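Local coordinates for VP1 (Merkel cell polyomavirus, PDB 4FMG), which forms the viral capsid from 72 units of five disulfide-linked copies each and takes part in attachment to and entry into host cells, at residues I24-N29 with L251-A256. Sequence-based numbering, arbitrary orientation. Where two conformers were deposited one is given.
Sequences IELYLN and LFISCA
L28 lays its CD1 methyl between I253 and C255 in the interior of the VP1 jelly-roll β-sandwich, where these two segments, from facing layers, meet through side chains and share no hydrogen bond. Segments 24–28 and 251–256, parts of strands 11–28 and 250–263, run in roughly the same direction, 35° apart, and their axes come within 8.7 Å. The first is hydrogen-bonded along its edge to strand 269–287, as in L26 with F278; the second lies between strands 71–76 and 131–138. The inward residues, I24, L26 and L28 against L251, I253 and C255, meet in an interlocking row, I253 facing both L26 and L28.

At one end I24 and L251 pass alongside one another in opposed directions and touch by their flanks, CG2 of I24 3.8 Å from CD2 of L251. In the middle, L26 and I253 point at each other tip to tip in the conformer given for L26, one of two modelled, the CD1 methyl of I253 facing the forked end of the leucine. The 3.2 Å between CD2 of L26 and CD1 of I253 is doubtful, and the 3.9 Å from CD1 of L26 to the same methyl also depends on that conformer.

Y27, pointing away from the contact, packs on P183 of a neighbouring subunit, and just past the strand N29 OD1 accepts a hydrogen bond from the backbone N of L181 of that subunit, which places the outer face at a subunit interface. With CG anti to its carbonyl carbon (chi1 -73°), L28 extends back over the opposite strand, where its CD1 lies 3.7 Å from the backbone O of I253. The same CD1 methyl is 3.9 Å from the sulfur SG of C255.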
ATOM      1  N   ILE C  24     -21.382 -17.130  19.834  1.00 27.69           N
ATOM      2  CA  ILE C  24     -20.891 -16.429  21.028  1.00 28.38           C
ATOM      3  C   ILE C  24     -20.529 -14.967  20.703  1.00 27.36           C
ATOM      4  O   ILE C  24     -19.751 -14.703  19.779  1.00 24.24           O
ATOM      5  CB  ILE C  24     -19.686 -17.193  21.678  1.00 27.74           C
ATOM      6  CG1 ILE C  24     -20.128 -17.935  22.945  1.00 32.71           C
ATOM      7  CG2 ILE C  24     -18.562 -16.251  22.057  1.00 28.71           C
ATOM      8  CD1 ILE C  24     -21.108 -19.061  22.726  1.00 34.64           C
ATOM      9  N   GLU C  25     -21.109 -14.033  21.460  1.00 27.95           N
ATOM     10  CA  GLU C  25     -20.847 -12.599  21.301  1.00 28.85           C
ATOM     11  C   GLU C  25     -20.131 -12.059  22.519  1.00 28.61           C
ATOM     12  O   GLU C  25     -20.467 -12.426  23.651  1.00 29.08           O
ATOM     13  CB  GLU C  25     -22.151 -11.814  21.169  1.00 32.64           C
ATOM     14  CG  GLU C  25     -22.828 -11.877  19.823  1.00 38.60           C
ATOM     15  CD  GLU C  25     -23.754 -10.691  19.598  1.00 45.60           C
ATOM     16  OE1 GLU C  25     -23.471  -9.608  20.151  1.00 43.58           O
ATOM     17  OE2 GLU C  25     -24.758 -10.839  18.862  1.00 50.76           O
ATOM     18  N   LEU C  26     -19.149 -11.199  22.281  0.70 19.61           N
ATOM     19  CA  LEU C  26     -18.554 -10.425  23.356  0.70 19.83           C
ATOM     20  C   LEU C  26     -17.805  -9.218  22.833  0.70 18.46           C
ATOM     21  O   LEU C  26     -17.560  -9.075  21.637  0.70 17.63           O
ATOM     22  CB  LEU C  26     -17.621 -11.280  24.228  0.70 19.86           C
ATOM     23  CG  LEU C  26     -16.285 -11.670  23.598  0.70 21.03           C
ATOM     24  CD1 LEU C  26     -15.233 -11.965  24.664  0.70 21.41           C
ATOM     25  CD2 LEU C  26     -16.472 -12.847  22.647  0.70 21.12           C
ATOM     26  N   TYR C  27     -17.444  -8.359  23.771  1.00 18.16           N
ATOM     27  CA  TYR C  27     -16.559  -7.221  23.520  1.00 17.26           C
ATOM     28  C   TYR C  27     -15.488  -7.151  24.620  1.00 17.56           C
ATOM     29  O   TYR C  27     -15.717  -7.553  25.778  1.00 16.39           O
ATOM     30  CB  TYR C  27     -17.335  -5.905  23.408  1.00 15.30           C
ATOM     31  CG  TYR C  27     -18.008  -5.470  24.696  1.00 19.43           C
ATOM     32  CD1 TYR C  27     -17.344  -4.649  25.616  1.00 18.52           C
ATOM     33  CD2 TYR C  27     -19.311  -5.872  24.993  1.00 18.23           C
ATOM     34  CE1 TYR C  27     -17.957  -4.261  26.811  1.00 20.10           C
ATOM     35  CE2 TYR C  27     -19.938  -5.478  26.173  1.00 24.57           C
ATOM     36  CZ  TYR C  27     -19.255  -4.673  27.075  1.00 23.33           C
ATOM     37  OH  TYR C  27     -19.874  -4.295  28.244  1.00 26.87           O
ATOM     38  N   LEU C  28     -14.315  -6.664  24.244  1.00 16.98           N
ATOM     39  CA  LEU C  28     -13.214  -6.515  25.177  1.00 17.80           C
ATOM     40  C   LEU C  28     -12.755  -5.060  25.166  1.00 18.44           C
ATOM     41  O   LEU C  28     -12.333  -4.541  24.126  1.00 17.20           O
ATOM     42  CB  LEU C  28     -12.069  -7.464  24.812  1.00 18.02           C
ATOM     43  CG  LEU C  28     -12.278  -8.960  25.107  1.00 19.24           C
ATOM     44  CD1 LEU C  28     -11.066  -9.786  24.678  1.00 18.04           C
ATOM     45  CD2 LEU C  28     -12.590  -9.201  26.590  1.00 17.74           C
ATOM     46  N   ASN C  29     -12.878  -4.397  26.313  1.00 17.95           N
ATOM     47  CA  ASN C  29     -12.408  -3.023  26.450  1.00 17.40           C
ATOM     48  C   ASN C  29     -10.887  -2.976  26.558  1.00 17.54           C
ATOM     49  O   ASN C  29     -10.281  -3.907  27.086  1.00 17.84           O
ATOM     50  CB  ASN C  29     -13.091  -2.343  27.632  1.00 18.34           C
ATOM     51  CG  ASN C  29     -14.410  -1.689  27.234  1.00 17.44           C
ATOM     52  OD1 ASN C  29     -14.478  -0.982  26.229  1.00 17.93           O
ATOM     53  ND2 ASN C  29     -15.459  -1.934  28.008  1.00 15.49           N
ATOM     54  N   LEU C 251     -13.898 -21.031  25.761  1.00 21.31           N
ATOM     55  CA  LEU C 251     -13.388 -20.358  24.569  1.00 20.35           C
ATOM     56  C   LEU C 251     -12.534 -19.165  24.991  1.00 20.20           C
ATOM     57  O   LEU C 251     -12.987 -18.301  25.740  1.00 20.89           O
ATOM     58  CB  LEU C 251     -14.546 -19.889  23.678  1.00 18.77           C
ATOM     59  CG  LEU C 251     -14.234 -19.053  22.424  1.00 18.45           C
ATOM     60  CD1 LEU C 251     -13.518 -19.883  21.353  1.00 17.17           C
ATOM     61  CD2 LEU C 251     -15.513 -18.478  21.862  1.00 11.71           C
ATOM     62  N   PHE C 252     -11.302 -19.127  24.509  1.00 18.42           N
ATOM     63  CA  PHE C 252     -10.393 -18.069  24.877  1.00 18.73           C
ATOM     64  C   PHE C 252     -10.253 -17.069  23.771  1.00 19.14           C
ATOM     65  O   PHE C 252      -9.928 -17.414  22.634  1.00 19.09           O
ATOM     66  CB  PHE C 252      -9.032 -18.625  25.267  1.00 21.36           C
ATOM     67  CG  PHE C 252      -8.983 -19.146  26.664  1.00 23.56           C
ATOM     68  CD1 PHE C 252      -9.435 -20.431  26.957  1.00 24.81           C
ATOM     69  CD2 PHE C 252      -8.497 -18.344  27.695  1.00 25.67           C
ATOM     70  CE1 PHE C 252      -9.386 -20.913  28.259  1.00 26.69           C
ATOM     71  CE2 PHE C 252      -8.447 -18.813  28.996  1.00 22.80           C
ATOM     72  CZ  PHE C 252      -8.892 -20.097  29.281  1.00 24.57           C
ATOM     73  N   ILE C 253     -10.522 -15.820  24.127  1.00 19.31           N
ATOM     74  CA  ILE C 253     -10.493 -14.700  23.205  1.00 18.55           C
ATOM     75  C   ILE C 253      -9.521 -13.652  23.732  1.00 18.30           C
ATOM     76  O   ILE C 253      -9.629 -13.214  24.882  1.00 18.71           O
ATOM     77  CB  ILE C 253     -11.911 -14.126  23.019  1.00 17.97           C
ATOM     78  CG1 ILE C 253     -12.783 -15.169  22.310  1.00 20.01           C
ATOM     79  CG2 ILE C 253     -11.869 -12.835  22.214  1.00 16.29           C
ATOM     80  CD1 ILE C 253     -14.218 -15.186  22.750  1.00 24.33           C
ATOM     81  N   SER C 254      -8.567 -13.278  22.880  1.00 17.43           N
ATOM     82  CA  SER C 254      -7.516 -12.332  23.219  1.00 16.92           C
ATOM     83  C   SER C 254      -7.387 -11.277  22.130  1.00 17.04           C
ATOM     84  O   SER C 254      -7.638 -11.562  20.961  1.00 17.21           O
ATOM     85  CB  SER C 254      -6.175 -13.058  23.353  1.00 17.32           C
ATOM     86  OG  SER C 254      -6.291 -14.241  24.124  1.00 19.09           O
ATOM     87  N   CYS C 255      -6.973 -10.067  22.509  1.00 16.69           N
ATOM     88  CA  CYS C 255      -6.702  -9.011  21.530  1.00 16.23           C
ATOM     89  C   CYS C 255      -5.835  -7.879  22.086  1.00 16.11           C
ATOM     90  O   CYS C 255      -5.539  -7.828  23.289  1.00 15.57           O
ATOM     91  CB  CYS C 255      -8.017  -8.439  20.985  1.00 15.59           C
ATOM     92  SG  CYS C 255      -8.999  -7.579  22.221  1.00 16.69           S
ATOM     93  N   ALA C 256      -5.426  -6.984  21.191  1.00 15.38           N
ATOM     94  CA  ALA C 256      -4.764  -5.730  21.562  1.00 15.40           C
ATOM     95  C   ALA C 256      -4.983  -4.780  20.392  1.00 15.83           C
ATOM     96  O   ALA C 256      -4.823  -5.182  19.235  1.00 16.60           O
ATOM     97  CB  ALA C 256      -3.275  -5.954  21.805  1.00 13.84           C
TER